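Local coordinates for glucose-6-phosphate isomerase (Plasmodium falciparum, PDB 3QKI), which probably catalyses the reversible conversion of alpha-D-glucose 6-phosphate into beta-D-fructose 6-phosphate, the second step of glycolysis, at residues Gln240-Thr253 with His281-Phe295. Numbering follows the deposited sequence.
Sequences QYDTLVIIISKTFT and HMVAVSTNLKLTDEF
Strand 243-248 and strand 282-285 run parallel, Val-245 to Ile-248 level with Met-282 to Val-285, their axes 4.5 Å apart at 22°, and five backbone hydrogen bonds, from Val-245 N to His-281 O through Ser-249 N to Val-285 O, join them. At the N-terminal end the ring of His-281 adds a side-chain bond to the backbone ladder: ND1 donates to Thr-243 O at 2.8 Å, approaching from above the carbonyl plane, while NE2 is hydrogen-bonded to the backbone N of Cys-161. Ile-246 and Val-283 lie side by side on one face of the sheet, CG2 to CG2 3.8 Å, and helix 318-328 packs on them and on Leu-244 and Val-285; Ile-248 lies beside Val-285 and next to Ser-177. Against the other face, formed by Val-245, Ile-247, Met-282 and Ala-284, the loop and helix 289-295 bring two aromatic rings. Phe-252 CE1 comes 3.6 Å from Ala-284 CB, and Thr-292 CG2 sits over the ring centre in a CH-pi contact. One edge of this ring points at the face of Phe-295 in a T-shaped pair with planes at 86°; from the strand, Ile-247 reaches Phe-295 CE2 with CD1 (3.5 Å). Beyond the strands, Asn-288 works in both directions: ND2 donates to Thr-251 O at 2.9 Å, and OD1 caps helix 289-295 through Leu-291 N. Bends about CB-CG and CD-CE fold Lys-250 over the side chain of Thr-287, where NZ donates to Thr-287 OG1 (2.8 Å), and Thr-287 N binds Lys-250 O almost straight, at 177°. Ser-249 OG accepts from Phe-252 N in an ST motif and also bonds Thr-254. Helix 255-268 links the two strands in a beta-alpha-beta crossover of the five-stranded parallel SIS domain, whose 249-254 loop binds fructose 6-phosphate through Ser-249, Lys-250, Thr-251 and Thr-254.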
loop_
_atom_site.group_PDB
_atom_site.type_symbol
_atom_site.label_atom_id
_atom_site.label_comp_id
_atom_site.label_asym_id
_atom_site.label_seq_id
_atom_site.Cartn_x
_atom_site.Cartn_y
_atom_site.Cartn_z
ATOM N N GLN A 240 -5.668 -12.094 27.744
ATOM C CA GLN A 240 -5.016 -11.011 28.502
ATOM C C GLN A 240 -3.846 -11.536 29.324
ATOM O O GLN A 240 -2.827 -10.863 29.405
ATOM C CB GLN A 240 -5.997 -10.316 29.446
ATOM C CG GLN A 240 -7.037 -9.453 28.752
ATOM C CD GLN A 240 -8.298 -10.201 28.411
ATOM O OE1 GLN A 240 -8.272 -11.373 28.064
ATOM N NE2 GLN A 240 -9.432 -9.518 28.480
ATOM N N TYR A 241 -3.986 -12.753 29.899
ATOM C CA TYR A 241 -2.964 -13.396 30.731
ATOM C C TYR A 241 -1.648 -13.717 30.026
ATOM O O TYR A 241 -0.640 -13.867 30.716
ATOM C CB TYR A 241 -3.503 -14.653 31.435
ATOM C CG TYR A 241 -4.628 -14.446 32.432
ATOM C CD1 TYR A 241 -4.620 -13.366 33.305
ATOM C CD2 TYR A 241 -5.616 -15.413 32.607
ATOM C CE1 TYR A 241 -5.611 -13.206 34.270
ATOM C CE2 TYR A 241 -6.616 -15.266 33.571
ATOM C CZ TYR A 241 -6.607 -14.162 34.407
ATOM O OH TYR A 241 -7.601 -14.004 35.349
ATOM N N ASP A 242 -1.639 -13.835 28.676
ATOM C CA ASP A 242 -0.436 -14.136 27.881
ATOM C C ASP A 242 0.169 -12.905 27.208
ATOM O O ASP A 242 1.180 -13.021 26.512
ATOM C CB ASP A 242 -0.823 -15.094 26.726
ATOM C CG ASP A 242 -1.406 -16.423 27.109
ATOM O OD1 ASP A 242 -0.923 -17.021 28.092
ATOM O OD2 ASP A 242 -2.296 -16.913 26.372
ATOM N N THR A 243 -0.478 -11.757 27.351
ATOM C CA THR A 243 -0.185 -10.540 26.600
ATOM C C THR A 243 0.615 -9.432 27.288
ATOM O O THR A 243 0.198 -8.907 28.319
ATOM C CB THR A 243 -1.519 -10.013 26.038
ATOM O OG1 THR A 243 -2.205 -11.095 25.391
ATOM C CG2 THR A 243 -1.344 -8.830 25.073
ATOM N N LEU A 244 1.708 -9.021 26.640
ATOM C CA LEU A 244 2.525 -7.876 27.029
ATOM C C LEU A 244 2.085 -6.703 26.126
ATOM O O LEU A 244 1.927 -6.879 24.924
ATOM C CB LEU A 244 4.022 -8.162 26.850
ATOM C CG LEU A 244 4.966 -7.037 27.328
ATOM C CD1 LEU A 244 4.959 -6.902 28.839
ATOM C CD2 LEU A 244 6.358 -7.235 26.813
ATOM N N VAL A 245 1.833 -5.532 26.713
ATOM C CA VAL A 245 1.418 -4.355 25.983
ATOM C C VAL A 245 2.538 -3.306 26.027
ATOM O O VAL A 245 2.988 -2.927 27.113
ATOM C CB VAL A 245 0.082 -3.829 26.546
ATOM C CG1 VAL A 245 -0.365 -2.564 25.838
ATOM C CG2 VAL A 245 -1.007 -4.904 26.470
ATOM N N ILE A 246 2.988 -2.855 24.853
ATOM C CA ILE A 246 4.033 -1.823 24.730
ATOM C C ILE A 246 3.399 -0.549 24.185
ATOM O O ILE A 246 2.896 -0.565 23.065
ATOM C CB ILE A 246 5.250 -2.276 23.885
ATOM C CG1 ILE A 246 5.804 -3.629 24.380
ATOM C CG2 ILE A 246 6.347 -1.172 23.828
ATOM C CD1 ILE A 246 6.962 -4.211 23.532
ATOM N N ILE A 247 3.420 0.550 24.981
ATOM C CA ILE A 247 2.856 1.835 24.588
ATOM C C ILE A 247 4.010 2.756 24.165
ATOM O O ILE A 247 4.891 3.072 24.974
ATOM C CB ILE A 247 1.962 2.436 25.701
ATOM C CG1 ILE A 247 0.909 1.395 26.180
ATOM C CG2 ILE A 247 1.264 3.700 25.194
ATOM C CD1 ILE A 247 0.452 1.611 27.638
ATOM N N ILE A 248 4.011 3.158 22.887
ATOM C CA ILE A 248 5.079 3.963 22.298
ATOM C C ILE A 248 4.597 5.361 21.986
ATOM O O ILE A 248 3.766 5.552 21.089
ATOM C CB ILE A 248 5.708 3.265 21.067
ATOM C CG1 ILE A 248 6.176 1.825 21.430
ATOM C CG2 ILE A 248 6.907 4.125 20.562
ATOM C CD1 ILE A 248 5.983 0.834 20.430
ATOM N N SER A 249 5.114 6.346 22.751
ATOM C CA SER A 249 4.758 7.767 22.609
ATOM C C SER A 249 5.757 8.581 23.397
ATOM O O SER A 249 5.824 8.432 24.624
ATOM C CB SER A 249 3.341 8.041 23.134
ATOM O OG SER A 249 3.090 9.432 23.201
ATOM N N LYS A 250 6.509 9.464 22.713
ATOM C CA LYS A 250 7.490 10.310 23.413
ATOM C C LYS A 250 6.851 11.110 24.584
ATOM O O LYS A 250 7.331 11.042 25.717
ATOM C CB LYS A 250 8.193 11.241 22.410
ATOM C CG LYS A 250 9.330 12.084 23.004
ATOM C CD LYS A 250 10.563 11.272 23.388
ATOM C CE LYS A 250 11.823 12.117 23.447
ATOM N NZ LYS A 250 11.823 13.062 24.603
ATOM N N THR A 251 5.745 11.819 24.309
ATOM C CA THR A 251 5.044 12.644 25.296
ATOM C C THR A 251 4.097 11.876 26.223
ATOM O O THR A 251 3.734 12.396 27.277
ATOM C CB THR A 251 4.253 13.733 24.569
ATOM O OG1 THR A 251 3.264 13.126 23.733
ATOM C CG2 THR A 251 5.155 14.664 23.754
ATOM N N PHE A 252 3.615 10.693 25.785
ATOM C CA PHE A 252 2.619 9.892 26.484
ATOM C C PHE A 252 1.300 10.653 26.536
ATOM O O PHE A 252 0.485 10.403 27.416
ATOM C CB PHE A 252 3.103 9.381 27.869
ATOM C CG PHE A 252 2.894 7.892 28.036
ATOM C CD1 PHE A 252 3.517 6.989 27.185
ATOM C CD2 PHE A 252 2.095 7.392 29.065
ATOM C CE1 PHE A 252 3.338 5.618 27.351
ATOM C CE2 PHE A 252 1.913 6.010 29.222
ATOM C CZ PHE A 252 2.517 5.138 28.354
ATOM N N THR A 253 1.089 11.581 25.554
ATOM C CA THR A 253 -0.144 12.375 25.432
ATOM C C THR A 253 -0.740 12.273 24.028
ATOM O O THR A 253 -1.841 12.760 23.811
ATOM C CB THR A 253 0.058 13.849 25.821
ATOM O OG1 THR A 253 0.996 14.447 24.937
ATOM C CG2 THR A 253 0.467 14.043 27.271
ATOM N N HIS A 281 2.337 -6.566 32.834
ATOM C CA HIS A 281 1.831 -6.668 31.457
ATOM C C HIS A 281 1.944 -5.379 30.610
ATOM O O HIS A 281 1.499 -5.356 29.452
ATOM C CB HIS A 281 0.373 -7.170 31.489
ATOM C CG HIS A 281 0.269 -8.621 31.886
ATOM N ND1 HIS A 281 -0.101 -9.595 30.976
ATOM C CD2 HIS A 281 0.503 -9.215 33.080
ATOM C CE1 HIS A 281 -0.074 -10.743 31.642
ATOM N NE2 HIS A 281 0.266 -10.561 32.914
ATOM N N MET A 282 2.486 -4.306 31.188
ATOM C CA MET A 282 2.586 -3.014 30.511
ATOM C C MET A 282 3.972 -2.436 30.500
ATOM O O MET A 282 4.655 -2.397 31.527
ATOM C CB MET A 282 1.634 -1.998 31.153
ATOM C CG MET A 282 0.203 -2.471 31.215
ATOM S SD MET A 282 -0.903 -1.165 31.719
ATOM C CE MET A 282 -1.608 -0.781 30.173
ATOM N N VAL A 283 4.402 -1.995 29.320
ATOM C CA VAL A 283 5.667 -1.306 29.138
ATOM C C VAL A 283 5.480 -0.015 28.332
ATOM O O VAL A 283 4.518 0.105 27.551
ATOM C CB VAL A 283 6.912 -2.164 28.769
ATOM C CG1 VAL A 283 6.686 -3.643 28.986
ATOM C CG2 VAL A 283 7.430 -1.890 27.380
ATOM N N ALA A 284 6.346 0.978 28.570
ATOM C CA ALA A 284 6.254 2.205 27.796
ATOM C C ALA A 284 7.564 2.547 27.149
ATOM O O ALA A 284 8.624 2.290 27.706
ATOM C CB ALA A 284 5.800 3.359 28.680
ATOM N N VAL A 285 7.495 3.145 25.961
ATOM C CA VAL A 285 8.666 3.673 25.283
ATOM C C VAL A 285 8.302 5.138 25.224
ATOM O O VAL A 285 7.394 5.522 24.473
ATOM C CB VAL A 285 8.970 3.047 23.904
ATOM C CG1 VAL A 285 10.122 3.777 23.232
ATOM C CG2 VAL A 285 9.297 1.554 24.043
ATOM N N SER A 286 8.898 5.930 26.148
ATOM C CA SER A 286 8.545 7.335 26.354
ATOM C C SER A 286 9.585 8.042 27.241
ATOM O O SER A 286 10.416 7.387 27.875
ATOM C CB SER A 286 7.214 7.403 27.106
ATOM O OG SER A 286 6.733 8.725 27.286
ATOM N N THR A 287 9.462 9.383 27.371
ATOM C CA THR A 287 10.335 10.132 28.305
ATOM C C THR A 287 9.492 10.828 29.337
ATOM O O THR A 287 10.030 11.430 30.277
ATOM C CB THR A 287 11.224 11.108 27.570
ATOM O OG1 THR A 287 10.394 11.943 26.761
ATOM C CG2 THR A 287 12.241 10.395 26.725
ATOM N N ASN A 288 8.170 10.765 29.169
ATOM C CA ASN A 288 7.322 11.423 30.142
ATOM C C ASN A 288 7.117 10.485 31.325
ATOM O O ASN A 288 6.130 9.743 31.382
ATOM C CB ASN A 288 6.019 11.863 29.524
ATOM C CG ASN A 288 5.253 12.806 30.418
ATOM O OD1 ASN A 288 5.324 12.741 31.661
ATOM N ND2 ASN A 288 4.506 13.695 29.803
ATOM N N LEU A 289 8.057 10.523 32.275
ATOM C CA LEU A 289 8.028 9.654 33.439
ATOM C C LEU A 289 6.872 9.926 34.379
ATOM O O LEU A 289 6.375 8.996 35.013
ATOM C CB LEU A 289 9.389 9.611 34.151
ATOM C CG LEU A 289 10.582 9.141 33.300
ATOM C CD1 LEU A 289 11.870 9.314 34.027
ATOM C CD2 LEU A 289 10.434 7.694 32.880
ATOM N N LYS A 290 6.394 11.178 34.424
ATOM C CA LYS A 290 5.247 11.580 35.239
ATOM C C LYS A 290 3.980 10.850 34.734
ATOM O O LYS A 290 3.216 10.300 35.531
ATOM C CB LYS A 290 5.055 13.116 35.143
ATOM C CG LYS A 290 3.824 13.657 35.871
ATOM C CD LYS A 290 3.517 15.086 35.460
ATOM C CE LYS A 290 2.407 15.711 36.275
ATOM N NZ LYS A 290 1.061 15.266 35.819
ATOM N N LEU A 291 3.775 10.867 33.406
ATOM C CA LEU A 291 2.601 10.257 32.766
ATOM C C LEU A 291 2.622 8.746 32.697
ATOM O O LEU A 291 1.587 8.125 32.919
ATOM C CB LEU A 291 2.243 10.933 31.446
ATOM C CG LEU A 291 1.747 12.391 31.590
ATOM C CD1 LEU A 291 1.291 12.908 30.291
ATOM C CD2 LEU A 291 0.565 12.512 32.563
ATOM N N THR A 292 3.807 8.144 32.512
ATOM C CA THR A 292 3.921 6.679 32.554
ATOM C C THR A 292 3.595 6.195 33.981
ATOM O O THR A 292 2.876 5.212 34.151
ATOM C CB THR A 292 5.291 6.208 32.039
ATOM O OG1 THR A 292 6.326 6.801 32.826
ATOM C CG2 THR A 292 5.498 6.512 30.564
ATOM N N ASP A 293 4.076 6.937 34.999
ATOM C CA ASP A 293 3.807 6.657 36.403
ATOM C C ASP A 293 2.297 6.694 36.678
ATOM O O ASP A 293 1.747 5.731 37.216
ATOM C CB ASP A 293 4.527 7.683 37.293
ATOM C CG ASP A 293 5.382 7.056 38.361
ATOM O OD1 ASP A 293 6.196 6.150 38.026
ATOM O OD2 ASP A 293 5.253 7.470 39.531
ATOM N N GLU A 294 1.623 7.755 36.215
ATOM C CA GLU A 294 0.174 7.947 36.364
ATOM C C GLU A 294 -0.611 6.819 35.704
ATOM O O GLU A 294 -1.667 6.417 36.208
ATOM C CB GLU A 294 -0.247 9.283 35.740
ATOM C CG GLU A 294 -0.595 10.317 36.791
ATOM C CD GLU A 294 -0.562 11.757 36.321
ATOM O OE1 GLU A 294 0.234 12.541 36.886
ATOM O OE2 GLU A 294 -1.350 12.111 35.413
ATOM N N PHE A 295 -0.080 6.309 34.580
ATOM C CA PHE A 295 -0.697 5.235 33.811
ATOM C C PHE A 295 -0.591 3.894 34.551
ATOM O O PHE A 295 -1.327 2.957 34.241
ATOM C CB PHE A 295 -0.063 5.154 32.400
ATOM C CG PHE A 295 -0.964 4.504 31.377
ATOM C CD1 PHE A 295 -1.929 5.246 30.707
ATOM C CD2 PHE A 295 -0.874 3.142 31.114
ATOM C CE1 PHE A 295 -2.786 4.635 29.780
ATOM C CE2 PHE A 295 -1.756 2.530 30.220
ATOM C CZ PHE A 295 -2.694 3.283 29.549
#